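Local coordinates for protein lovastatin nonaketide synthase, polyketide synthase component (Aspergillus terreus, PDB 7CPX) that builds the nonaketide backbone of lovastatin from malonyl-CoA, using SAM and NADPH, and makes enzyme-bound dihydromonacolin L, at residues 1056-1065 / 1076-1086; 1017-1027 / 1198-1208. The protein carries 2 engineered substitutions. All coordinates share one frame; numbering follows the deposited sequence.

Contact 1 of 2, residues 1056-1065 / 1076-1086; sequences GSMTISFKID and LSAKGQLALTI
Phe1062 lays one face of its ring over the backbone of Gly1080. Gly1080 N stands 3.7 Å above the ring plane, over its centre, and the carbonyl carbon of Lys1079 lies on the same face, nearer the rim. CG of Phe1062 sits between its backbone N and carbonyl carbon (chi1 75°), which turns the ring across the partner strand. The Leu1082 side chain crosses that of Phe1062 at about a right angle, with Leu1082 CD1 3.6 Å from Phe1062 CD2.

The apolar row continues along the same face of the hairpin. Ile1060 CD1 reaches Leu1084 CD2 at 3.8 Å. Met1058, bent at its SD-CE end, brings CE to Ile1086 CD1 at 4.1 Å. Helix 995-1012 covers this row, with Ile1009 against Met1058 and Ile1060, and Ala1002 against Phe1062. This is the central helix of a hotdog fold packed on its sheet.

The two strands form an antiparallel hairpin. Phe1062 and Gly1080 are a hydrogen-bonded pair, with Phe1062 N to Gly1080 O at 2.9 Å. Near the turn a classic beta bulge shifts the register. Ile1064 O there accepts from both Ser1077 N, at 2.7 Å, and Ala1078 N, at 2.9 Å. Ser1077 OG is held by Ser1066, Lys1029 and Tyr998.

The other face carries Ser1061, Lys1063 and Gln1081. Ser1061 OG faces Gln1081 OE1, modelled too close for the details of the bond to be trusted. Lys1063 NZ bonds to Val1048 O of the second subunit. One face is therefore apolar and buried under the helix, while the other offers polar groups, one of which reaches across the dimer. At the bulge one carbonyl serves two successive N-H groups, and the register shifts by one without losing a bond.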
loop_
_atom_site.group_PDB
_atom_site.type_symbol
_atom_site.label_atom_id
_atom_site.label_comp_id
_atom_site.label_asym_id
_atom_site.label_seq_id
_atom_site.Cartn_x
_atom_site.Cartn_y
_atom_site.Cartn_z
ATOM N N GLY A 1056 6.818 19.674 -15.595
ATOM C CA GLY A 1056 6.088 18.867 -16.550
ATOM C C GLY A 1056 6.451 17.404 -16.540
ATOM O O GLY A 1056 6.319 16.740 -17.571
ATOM N N SER A 1057 6.909 16.875 -15.406
ATOM C CA SER A 1057 7.358 15.492 -15.345
ATOM C C SER A 1057 6.810 14.811 -14.098
ATOM O O SER A 1057 6.448 15.461 -13.114
ATOM C CB SER A 1057 8.889 15.398 -15.360
ATOM O OG SER A 1057 9.465 16.228 -14.369
ATOM N N MET A 1058 6.734 13.487 -14.164
ATOM C CA MET A 1058 6.311 12.702 -13.011
ATOM C C MET A 1058 6.984 11.340 -13.061
ATOM O O MET A 1058 6.729 10.557 -13.979
ATOM C CB MET A 1058 4.791 12.558 -12.982
ATOM C CG MET A 1058 4.270 11.816 -11.775
ATOM S SD MET A 1058 2.472 11.857 -11.647
ATOM C CE MET A 1058 2.197 13.568 -11.195
ATOM N N THR A 1059 7.836 11.066 -12.079
ATOM C CA THR A 1059 8.541 9.796 -11.970
ATOM C C THR A 1059 7.889 8.946 -10.887
ATOM O O THR A 1059 7.754 9.388 -9.739
ATOM C CB THR A 1059 10.020 10.012 -11.653
ATOM O OG1 THR A 1059 10.592 10.908 -12.612
ATOM C CG2 THR A 1059 10.770 8.690 -11.695
ATOM N N ILE A 1060 7.503 7.727 -11.259
ATOM C CA ILE A 1060 6.701 6.852 -10.413
ATOM C C ILE A 1060 7.278 5.445 -10.420
ATOM O O ILE A 1060 7.181 4.731 -11.420
ATOM C CB ILE A 1060 5.235 6.823 -10.887
ATOM C CG1 ILE A 1060 4.736 8.234 -11.201
ATOM C CG2 ILE A 1060 4.351 6.171 -9.840
ATOM C CD1 ILE A 1060 3.330 8.266 -11.746
ATOM N N SER A 1061 7.865 5.024 -9.306
ATOM C CA SER A 1061 8.308 3.642 -9.199
ATOM C C SER A 1061 7.104 2.734 -8.997
ATOM O O SER A 1061 6.306 2.933 -8.079
ATOM C CB SER A 1061 9.291 3.487 -8.040
ATOM O OG SER A 1061 10.418 4.327 -8.209
ATOM N N PHE A 1062 6.973 1.726 -9.857
ATOM C CA PHE A 1062 5.813 0.851 -9.833
ATOM C C PHE A 1062 6.265 -0.592 -9.683
ATOM O O PHE A 1062 7.328 -0.984 -10.170
ATOM C CB PHE A 1062 4.954 1.012 -11.096
ATOM C CG PHE A 1062 5.542 0.373 -12.322
ATOM C CD1 PHE A 1062 5.210 -0.922 -12.663
ATOM C CD2 PHE A 1062 6.410 1.071 -13.140
ATOM C CE1 PHE A 1062 5.739 -1.518 -13.787
ATOM C CE2 PHE A 1062 6.943 0.482 -14.270
ATOM C CZ PHE A 1062 6.608 -0.815 -14.594
ATOM N N LYS A 1063 5.441 -1.371 -8.986
ATOM C CA LYS A 1063 5.717 -2.779 -8.716
ATOM C C LYS A 1063 4.397 -3.532 -8.748
ATOM O O LYS A 1063 3.513 -3.272 -7.927
ATOM C CB LYS A 1063 6.406 -2.962 -7.364
ATOM C CG LYS A 1063 7.674 -2.149 -7.190
ATOM C CD LYS A 1063 8.259 -2.337 -5.802
ATOM C CE LYS A 1063 9.466 -1.446 -5.579
ATOM N NZ LYS A 1063 10.568 -1.757 -6.528
ATOM N N ILE A 1064 4.260 -4.452 -9.698
ATOM C CA ILE A 1064 3.110 -5.354 -9.751
ATOM C C ILE A 1064 3.517 -6.588 -8.954
ATOM O O ILE A 1064 4.223 -7.468 -9.446
ATOM C CB ILE A 1064 2.710 -5.699 -11.183
ATOM C CG1 ILE A 1064 2.146 -4.476 -11.907
ATOM C CG2 ILE A 1064 1.691 -6.821 -11.185
ATOM C CD1 ILE A 1064 3.199 -3.534 -12.409
ATOM N N ASP A 1065 3.094 -6.633 -7.695
ATOM C CA ASP A 1065 3.278 -7.822 -6.883
ATOM C C ASP A 1065 2.187 -8.835 -7.198
ATOM O O ASP A 1065 1.034 -8.478 -7.449
ATOM C CB ASP A 1065 3.247 -7.462 -5.401
ATOM C CG ASP A 1065 4.201 -6.337 -5.056
ATOM O OD1 ASP A 1065 5.261 -6.235 -5.708
ATOM O OD2 ASP A 1065 3.892 -5.554 -4.133
ATOM N N LEU A 1076 6.771 -10.592 -6.129
ATOM C CA LEU A 1076 6.936 -9.569 -7.152
ATOM C C LEU A 1076 6.760 -10.199 -8.527
ATOM O O LEU A 1076 7.520 -11.096 -8.908
ATOM C CB LEU A 1076 8.308 -8.906 -7.047
ATOM C CG LEU A 1076 8.539 -7.759 -8.034
ATOM C CD1 LEU A 1076 7.707 -6.552 -7.645
ATOM C CD2 LEU A 1076 10.006 -7.389 -8.118
ATOM N N SER A 1077 5.760 -9.728 -9.268
ATOM C CA SER A 1077 5.557 -10.163 -10.642
ATOM C C SER A 1077 6.322 -9.289 -11.624
ATOM O O SER A 1077 6.910 -9.800 -12.584
ATOM C CB SER A 1077 4.067 -10.140 -10.986
ATOM O OG SER A 1077 3.633 -11.402 -11.455
ATOM N N ALA A 1078 6.326 -7.980 -11.397
ATOM C CA ALA A 1078 7.027 -7.058 -12.276
ATOM C C ALA A 1078 7.375 -5.801 -11.496
ATOM O O ALA A 1078 6.807 -5.528 -10.438
ATOM C CB ALA A 1078 6.187 -6.711 -13.506
ATOM N N LYS A 1079 8.307 -5.027 -12.045
ATOM C CA LYS A 1079 8.697 -3.764 -11.437
ATOM C C LYS A 1079 9.259 -2.855 -12.518
ATOM O O LYS A 1079 9.617 -3.306 -13.607
ATOM C CB LYS A 1079 9.724 -3.965 -10.320
ATOM C CG LYS A 1079 11.023 -4.603 -10.782
ATOM C CD LYS A 1079 12.052 -4.626 -9.671
ATOM C CE LYS A 1079 13.344 -5.274 -10.131
ATOM N NZ LYS A 1079 14.387 -5.270 -9.070
ATOM N N GLY A 1080 9.334 -1.568 -12.196
ATOM C CA GLY A 1080 9.901 -0.604 -13.121
ATOM C C GLY A 1080 9.636 0.813 -12.654
ATOM O O GLY A 1080 9.256 1.040 -11.505
ATOM N N GLN A 1081 9.829 1.757 -13.571
ATOM C CA GLN A 1081 9.559 3.163 -13.319
ATOM C C GLN A 1081 8.664 3.691 -14.427
ATOM O O GLN A 1081 8.605 3.129 -15.518
ATOM C CB GLN A 1081 10.851 3.990 -13.261
ATOM C CG GLN A 1081 12.024 3.282 -12.605
ATOM C CD GLN A 1081 11.785 2.986 -11.141
ATOM O OE1 GLN A 1081 11.066 3.715 -10.460
ATOM N NE2 GLN A 1081 12.386 1.910 -10.649
ATOM N N LEU A 1082 7.966 4.781 -14.136
ATOM C CA LEU A 1082 7.129 5.471 -15.104
ATOM C C LEU A 1082 7.549 6.930 -15.160
ATOM O O LEU A 1082 7.650 7.588 -14.122
ATOM C CB LEU A 1082 5.650 5.365 -14.733
ATOM C CG LEU A 1082 5.032 3.970 -14.788
ATOM C CD1 LEU A 1082 4.111 3.750 -13.607
ATOM C CD2 LEU A 1082 4.269 3.793 -16.082
ATOM N N ALA A 1083 7.785 7.429 -16.364
ATOM C CA ALA A 1083 8.123 8.826 -16.597
ATOM C C ALA A 1083 6.996 9.435 -17.418
ATOM O O ALA A 1083 6.862 9.148 -18.610
ATOM C CB ALA A 1083 9.466 8.960 -17.309
ATOM N N LEU A 1084 6.184 10.261 -16.778
ATOM C CA LEU A 1084 5.028 10.874 -17.409
ATOM C C LEU A 1084 5.368 12.314 -17.760
ATOM O O LEU A 1084 5.721 13.104 -16.878
ATOM C CB LEU A 1084 3.813 10.831 -16.484
ATOM C CG LEU A 1084 3.138 9.494 -16.179
ATOM C CD1 LEU A 1084 4.140 8.438 -15.764
ATOM C CD2 LEU A 1084 2.110 9.700 -15.080
ATOM N N THR A 1085 5.282 12.640 -19.045
ATOM C CA THR A 1085 5.279 14.022 -19.501
ATOM C C THR A 1085 3.829 14.482 -19.520
ATOM O O THR A 1085 3.013 13.934 -20.270
ATOM C CB THR A 1085 5.913 14.148 -20.885
ATOM O OG1 THR A 1085 7.254 13.643 -20.847
ATOM C CG2 THR A 1085 5.932 15.600 -21.342
ATOM N N ILE A 1086 3.513 15.484 -18.698
ATOM C CA ILE A 1086 2.142 15.795 -18.326
ATOM C C ILE A 1086 1.838 17.260 -18.601
ATOM O O ILE A 1086 2.733 18.087 -18.792
ATOM C CB ILE A 1086 1.876 15.479 -16.839
ATOM C CG1 ILE A 1086 3.026 16.008 -15.977
ATOM C CG2 ILE A 1086 1.704 13.991 -16.645
ATOM C CD1 ILE A 1086 2.782 15.901 -14.492
#

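Contact 2 of 2, residues 1017-1027 / 1198-1208; sequences VKLLEILDMSI and PTHVDRITLVP
Asp1024 and His1200 both place CG anti to the backbone N (chi1 -167° and 177°), and this swings the carboxylate and the ring together at the corner of the two strands. His1200 NE2 donates to Asp1024 OD1 at 2.6 Å. OD1 lies at the ring edge, close to its plane, while the carboxylate plane is turned 66° from the ring. Met1025 O lies over one face of the same ring.

The contact is an antiparallel strand pair that joins the predicted N-terminal and C-terminal hotdog folds of the dehydratase domain, as in double-hotdog dehydratases. Both strands turn a corner at Asp1024 and Asp1202, and Asp1024 N to Asp1202 O, 2.9 Å, bridges them there.

Ile1022 and Ile1204 lie side by side on the buried face, with Ile1022 CG2 3.4 Å from Ile1204 CD1. On the other face Leu1023 CD2 rests along Arg1203, 3.6 Å from its CG. The guanidinium of Arg1203 forms a salt bridge with Glu1254, and NH1 also bonds to Thr1205 OG1 in the guanidinium plane. Glu1021 runs alongside Thr1205 and makes a salt bridge to Arg2015 of the second subunit. Ile1204 O takes two donors from opposite faces of its plane: Ile1022 N at 2.8 Å and Thr1205 OG1 at 2.6 Å, the hydroxyl coming in side-on to the C=O bond.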
loop_
_atom_site.group_PDB
_atom_site.type_symbol
_atom_site.label_atom_id
_atom_site.label_comp_id
_atom_site.label_asym_id
_atom_site.label_seq_id
_atom_site.Cartn_x
_atom_site.Cartn_y
_atom_site.Cartn_z
ATOM N N VAL A 1017 -1.474 13.116 -19.287
ATOM C CA VAL A 1017 -0.160 12.606 -19.664
ATOM C C VAL A 1017 0.021 12.800 -21.165
ATOM O O VAL A 1017 -0.637 12.141 -21.972
ATOM C CB VAL A 1017 0.011 11.134 -19.269
ATOM C CG1 VAL A 1017 0.249 11.014 -17.784
ATOM C CG2 VAL A 1017 -1.210 10.325 -19.659
ATOM N N LYS A 1018 0.912 13.717 -21.541
ATOM C CA LYS A 1018 1.269 13.857 -22.947
ATOM C C LYS A 1018 2.078 12.660 -23.424
ATOM O O LYS A 1018 1.954 12.247 -24.582
ATOM C CB LYS A 1018 2.064 15.145 -23.161
ATOM C CG LYS A 1018 1.406 16.406 -22.610
ATOM C CD LYS A 1018 0.738 17.224 -23.704
ATOM C CE LYS A 1018 -0.440 16.488 -24.317
ATOM N NZ LYS A 1018 -1.142 17.321 -25.330
ATOM N N LEU A 1019 2.902 12.096 -22.546
ATOM C CA LEU A 1019 3.762 10.973 -22.886
ATOM C C LEU A 1019 3.921 10.093 -21.656
ATOM O O LEU A 1019 3.894 10.585 -20.526
ATOM C CB LEU A 1019 5.129 11.455 -23.378
ATOM C CG LEU A 1019 5.555 10.998 -24.770
ATOM C CD1 LEU A 1019 6.845 11.683 -25.173
ATOM C CD2 LEU A 1019 5.720 9.498 -24.791
ATOM N N LEU A 1020 4.123 8.790 -21.878
ATOM C CA LEU A 1020 4.159 7.819 -20.782
ATOM C C LEU A 1020 5.261 6.800 -21.068
ATOM O O LEU A 1020 5.044 5.829 -21.793
ATOM C CB LEU A 1020 2.796 7.153 -20.634
ATOM C CG LEU A 1020 2.468 6.431 -19.329
ATOM C CD1 LEU A 1020 1.040 5.926 -19.380
ATOM C CD2 LEU A 1020 3.426 5.286 -19.074
ATOM N N GLU A 1021 6.443 7.029 -20.505
ATOM C CA GLU A 1021 7.542 6.084 -20.610
ATOM C C GLU A 1021 7.508 5.117 -19.436
ATOM O O GLU A 1021 7.096 5.468 -18.331
ATOM C CB GLU A 1021 8.892 6.803 -20.626
ATOM C CG GLU A 1021 8.986 7.992 -21.569
ATOM C CD GLU A 1021 10.205 8.849 -21.297
ATOM O OE1 GLU A 1021 11.092 8.400 -20.541
ATOM O OE2 GLU A 1021 10.278 9.975 -21.834
ATOM N N ILE A 1022 7.959 3.894 -19.688
ATOM C CA ILE A 1022 8.202 2.898 -18.654
ATOM C C ILE A 1022 9.667 2.508 -18.745
ATOM O O ILE A 1022 10.100 1.947 -19.755
ATOM C CB ILE A 1022 7.293 1.672 -18.811
ATOM C CG1 ILE A 1022 5.878 2.008 -18.347
ATOM C CG2 ILE A 1022 7.849 0.509 -18.017
ATOM C CD1 ILE A 1022 4.867 0.936 -18.646
ATOM N N LEU A 1023 10.416 2.780 -17.683
ATOM C CA LEU A 1023 11.865 2.662 -17.675
ATOM C C LEU A 1023 12.308 1.504 -16.794
ATOM O O LEU A 1023 11.715 1.247 -15.739
ATOM C CB LEU A 1023 12.508 3.959 -17.176
ATOM C CG LEU A 1023 12.109 5.238 -17.912
ATOM C CD1 LEU A 1023 12.643 6.461 -17.187
ATOM C CD2 LEU A 1023 12.616 5.206 -19.340
ATOM N N ASP A 1024 13.350 0.805 -17.243
ATOM C CA ASP A 1024 13.998 -0.245 -16.457
ATOM C C ASP A 1024 12.978 -1.231 -15.904
ATOM O O ASP A 1024 13.118 -1.733 -14.787
ATOM C CB ASP A 1024 14.832 0.360 -15.325
ATOM C CG ASP A 1024 15.757 -0.651 -14.676
ATOM O OD1 ASP A 1024 15.771 -1.819 -15.120
ATOM O OD2 ASP A 1024 16.471 -0.280 -13.720
ATOM N N MET A 1025 11.940 -1.516 -16.683
ATOM C CA MET A 1025 10.917 -2.445 -16.231
ATOM C C MET A 1025 11.449 -3.870 -16.250
ATOM O O MET A 1025 12.177 -4.269 -17.163
ATOM C CB MET A 1025 9.672 -2.344 -17.102
ATOM C CG MET A 1025 8.608 -3.364 -16.742
ATOM S SD MET A 1025 6.988 -2.949 -17.399
ATOM C CE MET A 1025 5.995 -4.260 -16.693
ATOM N N SER A 1026 11.076 -4.639 -15.232
ATOM C CA SER A 1026 11.507 -6.021 -15.095
ATOM C C SER A 1026 10.315 -6.878 -14.707
ATOM O O SER A 1026 9.587 -6.542 -13.769
ATOM C CB SER A 1026 12.613 -6.152 -14.045
ATOM O OG SER A 1026 13.004 -7.503 -13.883
ATOM N N ILE A 1027 10.122 -7.975 -15.427
ATOM C CA ILE A 1027 9.113 -8.974 -15.098
ATOM C C ILE A 1027 9.822 -10.085 -14.337
ATOM O O ILE A 1027 10.557 -10.885 -14.926
ATOM C CB ILE A 1027 8.411 -9.508 -16.351
ATOM C CG1 ILE A 1027 7.506 -8.436 -16.963
ATOM C CG2 ILE A 1027 7.600 -10.742 -16.015
ATOM C CD1 ILE A 1027 8.247 -7.335 -17.680
ATOM N N PRO A 1198 9.030 -11.988 -21.871
ATOM C CA PRO A 1198 9.609 -10.676 -21.565
ATOM C C PRO A 1198 10.006 -10.588 -20.101
ATOM O O PRO A 1198 9.164 -10.680 -19.206
ATOM C CB PRO A 1198 8.480 -9.699 -21.906
ATOM C CG PRO A 1198 7.604 -10.431 -22.843
ATOM C CD PRO A 1198 7.688 -11.874 -22.461
ATOM N N THR A 1199 11.303 -10.410 -19.862
ATOM C CA THR A 1199 11.837 -10.330 -18.512
ATOM C C THR A 1199 12.235 -8.918 -18.120
ATOM O O THR A 1199 11.994 -8.511 -16.979
ATOM C CB THR A 1199 13.048 -11.260 -18.361
ATOM O OG1 THR A 1199 13.973 -11.023 -19.429
ATOM C CG2 THR A 1199 12.609 -12.716 -18.366
ATOM N N HIS A 1200 12.838 -8.151 -19.024
ATOM C CA HIS A 1200 13.308 -6.816 -18.672
ATOM C C HIS A 1200 13.170 -5.849 -19.836
ATOM O O HIS A 1200 13.900 -5.943 -20.822
ATOM C CB HIS A 1200 14.769 -6.841 -18.220
ATOM C CG HIS A 1200 15.322 -5.485 -17.909
ATOM N ND1 HIS A 1200 15.916 -4.687 -18.862
ATOM C CD2 HIS A 1200 15.365 -4.783 -16.751
ATOM C CE1 HIS A 1200 16.304 -3.553 -18.306
ATOM N NE2 HIS A 1200 15.982 -3.586 -17.026
ATOM N N VAL A 1201 12.263 -4.889 -19.705
ATOM C CA VAL A 1201 12.019 -3.903 -20.750
ATOM C C VAL A 1201 12.795 -2.648 -20.388
ATOM O O VAL A 1201 12.518 -2.011 -19.364
ATOM C CB VAL A 1201 10.528 -3.599 -20.924
ATOM C CG1 VAL A 1201 10.306 -2.873 -22.227
ATOM C CG2 VAL A 1201 9.717 -4.877 -20.876
ATOM N N ASP A 1202 13.764 -2.286 -21.230
ATOM C CA ASP A 1202 14.583 -1.116 -20.942
ATOM C C ASP A 1202 13.754 0.158 -21.009
ATOM O O ASP A 1202 13.831 1.005 -20.112
ATOM C CB ASP A 1202 15.762 -1.042 -21.908
ATOM C CG ASP A 1202 16.782 0.004 -21.505
ATOM O OD1 ASP A 1202 16.601 0.637 -20.444
ATOM O OD2 ASP A 1202 17.766 0.194 -22.250
ATOM N N ARG A 1203 12.951 0.320 -22.060
ATOM C CA ARG A 1203 12.091 1.501 -22.114
ATOM C C ARG A 1203 10.917 1.277 -23.055
ATOM O O ARG A 1203 11.098 1.261 -24.272
ATOM C CB ARG A 1203 12.889 2.725 -22.542
ATOM C CG ARG A 1203 12.040 3.979 -22.691
ATOM C CD ARG A 1203 12.867 5.157 -23.151
ATOM N NE ARG A 1203 13.474 4.903 -24.450
ATOM C CZ ARG A 1203 12.837 5.006 -25.608
ATOM N NH1 ARG A 1203 11.558 5.339 -25.666
ATOM N NH2 ARG A 1203 13.499 4.766 -26.736
ATOM N N ILE A 1204 9.720 1.155 -22.497
ATOM C CA ILE A 1204 8.517 1.383 -23.284
ATOM C C ILE A 1204 8.228 2.880 -23.306
ATOM O O ILE A 1204 8.654 3.628 -22.430
ATOM C CB ILE A 1204 7.315 0.597 -22.729
ATOM C CG1 ILE A 1204 7.694 -0.857 -22.458
ATOM C CG2 ILE A 1204 6.156 0.649 -23.702
ATOM C CD1 ILE A 1204 7.990 -1.142 -21.006
ATOM N N THR A 1205 7.492 3.324 -24.319
ATOM C CA THR A 1205 7.090 4.726 -24.363
ATOM C C THR A 1205 5.833 4.846 -25.202
ATOM O O THR A 1205 5.863 4.562 -26.399
ATOM C CB THR A 1205 8.200 5.599 -24.934
ATOM O OG1 THR A 1205 9.418 5.361 -24.218
ATOM C CG2 THR A 1205 7.824 7.053 -24.802
ATOM N N LEU A 1206 4.746 5.293 -24.585
ATOM C CA LEU A 1206 3.436 5.325 -25.211
ATOM C C LEU A 1206 2.897 6.747 -25.246
ATOM O O LEU A 1206 3.036 7.506 -24.280
ATOM C CB LEU A 1206 2.467 4.411 -24.461
ATOM C CG LEU A 1206 1.041 4.346 -24.997
ATOM C CD1 LEU A 1206 0.576 2.908 -25.066
ATOM C CD2 LEU A 1206 0.109 5.154 -24.123
ATOM N N VAL A 1207 2.287 7.099 -26.372
ATOM C CA VAL A 1207 1.598 8.376 -26.521
ATOM C C VAL A 1207 0.124 8.122 -26.230
ATOM O O VAL A 1207 -0.620 7.705 -27.129
ATOM C CB VAL A 1207 1.801 8.972 -27.923
ATOM C CG1 VAL A 1207 1.102 10.317 -28.034
ATOM C CG2 VAL A 1207 3.281 9.121 -28.229
ATOM N N PRO A 1208 -0.340 8.354 -25.000
ATOM C CA PRO A 1208 -1.718 7.963 -24.666
ATOM C C PRO A 1208 -2.762 8.617 -25.550
ATOM O O PRO A 1208 -3.771 7.984 -25.881
ATOM C CB PRO A 1208 -1.850 8.397 -23.200
ATOM C CG PRO A 1208 -0.851 9.479 -23.043
ATOM C CD PRO A 1208 0.304 9.080 -23.895
#

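Contacts 1 and 2 are neighbours in one run of antiparallel strands, their centres 8 Å apart. Strand 1075-1087 of contact 1 lies beside strand 1016-1027 of contact 2. Lys1079 O is 2.6 Å from Ser1026 N and Gln1081 O is 2.8 Å from Leu1023 N, both probable hydrogen bonds. Leu1082 also packs on Leu1020 and Ile1022. Strand 1016-1027 thus lies between the hairpin and strand 1196-1206 of the predicted C-terminal hotdog fold. The predicted catalytic pair lies nearer contact 2: the Pro1198 side chain is about 5 Å from that of Asp1174 and about 6 Å from that of His985. In contact 1 the Ser1077 side chain is about 11 Å from that of His985.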